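Local coordinates for protein peptide amidase (Stenotrophomonas maltophilia, PDB 1M22) that probably hydrolyses amide bonds as an amidase-signature enzyme, and uses a serine nucleophile with a second serine and a lysine as proton donors and acceptors, at residues A[442-447]-A[464-469]. Residues are numbered along the deposited sequence; the frame is centred on the assembly and turned at random.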
ATOM      1  N   ALA A 442       6.071 -11.135  -9.370  1.00  7.40           N
ATOM      2  CA  ALA A 442       5.288 -11.616 -10.505  1.00  6.73           C
ATOM      3  C   ALA A 442       4.405 -10.510 -11.071  1.00  7.10           C
ATOM      4  O   ALA A 442       3.941 -10.605 -12.205  1.00  8.92           O
ATOM      5  CB  ALA A 442       4.416 -12.788 -10.075  1.00  7.09           C
ATOM      6  N   GLY A 443       4.181  -9.463 -10.279  1.00  6.68           N
ATOM      7  CA  GLY A 443       3.314  -8.376 -10.704  1.00  7.43           C
ATOM      8  C   GLY A 443       1.863  -8.807 -10.552  1.00  5.94           C
ATOM      9  O   GLY A 443       0.971  -8.274 -11.218  1.00  7.89           O
ATOM     10  N   TYR A 444       1.636  -9.776  -9.667  1.00  6.38           N
ATOM     11  CA  TYR A 444       0.307 -10.331  -9.409  1.00  6.06           C
ATOM     12  C   TYR A 444      -0.341  -9.691  -8.185  1.00  6.09           C
ATOM     13  O   TYR A 444       0.344  -9.146  -7.323  1.00  6.09           O
ATOM     14  CB  TYR A 444       0.408 -11.842  -9.194  1.00  6.25           C
ATOM     15  CG  TYR A 444       0.748 -12.653 -10.428  1.00  6.74           C
ATOM     16  CD1 TYR A 444       0.979 -12.044 -11.666  1.00  6.55           C
ATOM     17  CD2 TYR A 444       0.838 -14.040 -10.353  1.00  6.60           C
ATOM     18  CE1 TYR A 444       1.291 -12.811 -12.799  1.00  8.41           C
ATOM     19  CE2 TYR A 444       1.151 -14.809 -11.473  1.00  7.41           C
ATOM     20  CZ  TYR A 444       1.373 -14.188 -12.686  1.00  7.63           C
ATOM     21  OH  TYR A 444       1.668 -14.958 -13.789  1.00 10.73           O
ATOM     22  N   PRO A 445      -1.674  -9.780  -8.075  1.00  5.53           N
ATOM     23  CA  PRO A 445      -2.370  -9.183  -6.932  1.00  5.55           C
ATOM     24  C   PRO A 445      -2.228  -9.912  -5.599  1.00  5.08           C
ATOM     25  O   PRO A 445      -2.164 -11.142  -5.540  1.00  5.98           O
ATOM     26  CB  PRO A 445      -3.819  -9.133  -7.408  1.00  6.84           C
ATOM     27  CG  PRO A 445      -3.929 -10.401  -8.217  1.00  7.52           C
ATOM     28  CD  PRO A 445      -2.631 -10.396  -9.016  1.00  6.68           C
ATOM     29  N   SER A 446      -2.170  -9.125  -4.531  1.00  5.50           N
ATOM     30  CA  SER A 446      -2.081  -9.650  -3.176  1.00  6.70           C
ATOM     31  C   SER A 446      -2.949  -8.760  -2.294  1.00  6.36           C
ATOM     32  O   SER A 446      -3.149  -7.583  -2.595  1.00  8.13           O
ATOM     33  CB  SER A 446      -0.631  -9.679  -2.684  1.00  8.16           C
ATOM     34  OG  SER A 446      -0.056  -8.391  -2.654  1.00  8.87           O
ATOM     35  N   LEU A 447      -3.464  -9.324  -1.209  1.00  6.62           N
ATOM     36  CA  LEU A 447      -4.367  -8.596  -0.328  1.00  7.52           C
ATOM     37  C   LEU A 447      -4.265  -9.161   1.078  1.00  8.77           C
ATOM     38  O   LEU A 447      -4.401 -10.371   1.272  1.00  9.76           O
ATOM     39  CB  LEU A 447      -5.794  -8.771  -0.864  1.00  9.30           C
ATOM     40  CG  LEU A 447      -7.000  -7.954  -0.392  1.00  9.54           C
ATOM     41  CD1 LEU A 447      -8.209  -8.314  -1.252  1.00 11.40           C
ATOM     42  CD2 LEU A 447      -7.288  -8.234   1.069  1.00 10.88           C
ATOM     43  N   MET A 464      -3.096 -14.290  -2.237  1.00  7.28           N
ATOM     44  CA  MET A 464      -2.395 -14.016  -3.494  1.00  7.37           C
ATOM     45  C   MET A 464      -3.074 -14.790  -4.618  1.00  6.32           C
ATOM     46  O   MET A 464      -3.534 -15.916  -4.417  1.00  7.33           O
ATOM     47  CB  MET A 464      -0.919 -14.430  -3.421  1.00  8.78           C
ATOM     48  CG  MET A 464      -0.071 -13.627  -2.438  1.00 10.31           C
ATOM     49  SD  MET A 464       1.709 -13.952  -2.609  1.00 11.37           S
ATOM     50  CE  MET A 464       1.799 -15.641  -2.020  1.00 14.27           C
ATOM     51  N   GLY A 465      -3.141 -14.177  -5.795  1.00  5.78           N
ATOM     52  CA  GLY A 465      -3.761 -14.827  -6.936  1.00  6.49           C
ATOM     53  C   GLY A 465      -2.993 -14.535  -8.208  1.00  6.75           C
ATOM     54  O   GLY A 465      -1.978 -13.837  -8.180  1.00  7.46           O
ATOM     55  N   THR A 466      -3.465 -15.062  -9.332  1.00  6.61           N
ATOM     56  CA  THR A 466      -2.785 -14.817 -10.594  1.00  7.75           C
ATOM     57  C   THR A 466      -3.178 -13.439 -11.132  1.00  7.16           C
ATOM     58  O   THR A 466      -4.046 -12.764 -10.579  1.00  6.82           O
ATOM     59  CB  THR A 466      -3.114 -15.916 -11.634  1.00  8.75           C
ATOM     60  OG1 THR A 466      -2.223 -15.793 -12.750  1.00 11.03           O
ATOM     61  CG2 THR A 466      -4.552 -15.794 -12.119  1.00  9.86           C
ATOM     62  N   ALA A 467      -2.529 -13.016 -12.211  1.00  6.62           N
ATOM     63  CA  ALA A 467      -2.812 -11.716 -12.796  1.00  6.99           C
ATOM     64  C   ALA A 467      -4.298 -11.471 -13.040  1.00  6.44           C
ATOM     65  O   ALA A 467      -5.020 -12.354 -13.510  1.00  7.55           O
ATOM     66  CB  ALA A 467      -2.040 -11.558 -14.106  1.00  8.32           C
ATOM     67  N   TRP A 468      -4.741 -10.264 -12.697  1.00  6.63           N
ATOM     68  CA  TRP A 468      -6.116  -9.812 -12.906  1.00  5.89           C
ATOM     69  C   TRP A 468      -7.194 -10.517 -12.087  1.00  6.30           C
ATOM     70  O   TRP A 468      -8.380 -10.407 -12.402  1.00  8.67           O
ATOM     71  CB  TRP A 468      -6.454  -9.897 -14.404  1.00  7.50           C
ATOM     72  CG  TRP A 468      -5.341  -9.385 -15.287  1.00  8.16           C
ATOM     73  CD1 TRP A 468      -4.601 -10.113 -16.179  1.00  9.36           C
ATOM     74  CD2 TRP A 468      -4.807  -8.054 -15.318  1.00  7.87           C
ATOM     75  NE1 TRP A 468      -3.639  -9.319 -16.757  1.00 10.72           N
ATOM     76  CE2 TRP A 468      -3.743  -8.051 -16.248  1.00  8.48           C
ATOM     77  CE3 TRP A 468      -5.124  -6.862 -14.649  1.00  8.71           C
ATOM     78  CZ2 TRP A 468      -2.992  -6.902 -16.527  1.00  9.45           C
ATOM     79  CZ3 TRP A 468      -4.376  -5.719 -14.927  1.00 10.48           C
ATOM     80  CH2 TRP A 468      -3.323  -5.751 -15.858  1.00 10.56           C
ATOM     81  N   SER A 469      -6.797 -11.209 -11.023  1.00  6.42           N
ATOM     82  CA  SER A 469      -7.764 -11.922 -10.188  1.00  5.87           C
ATOM     83  C   SER A 469      -8.316 -11.104  -9.017  1.00  6.27           C
ATOM     84  O   SER A 469      -8.871 -11.674  -8.076  1.00  7.94           O
ATOM     85  CB  SER A 469      -7.145 -13.222  -9.656  1.00  7.01           C
ATOM     86  OG  SER A 469      -6.059 -12.970  -8.784  1.00  7.44           O
TER
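Ser446 and Met464 form an antiparallel, non-hydrogen-bonded pair at the open end of the hairpin made by strands 446-454 and 457-464, inside the mixed sheet of the amidase fold. Their CA atoms lie 4.4 Å apart, and on the shared face Ser446 CB meets Met464 CG. Past this pair one backbone bond joins the segments: Gly465 N donates to Pro445 O at 3.2 Å, nearly straight at 163°, with the nitrogen tilted 20° from the carbonyl plane. Met464 CA adds a CA-H...O contact to the same oxygen.

Beyond it, the approach to helix 470-484 packs on the exit from helix 436-442, which closes in a Schellman motif with Gly443 as C-prime. The Tyr444 ring is sandwiched: Ala467 N lies over the centre of one face, 3.6 Å above the ring plane, and Ala442 CB covers the opposite face, while Ala467 CB touches CE1. Tyr444 OH and Thr466 OG1 both hydrogen-bond to the carboxylate of Asp402 on helix 383-407. Thr466 to Ser469 is a type II turn; Thr466 O accepts hydrogen bonds from Ser469 N and, at 2.7 Å, from Ser469 OG, which chi1 of 65° places between the backbone N and the carbonyl carbon. The Pro445 ring closes against this turn, CD lying 3.2 Å from Thr466 O and CG 3.4 Å from Ser469 OG.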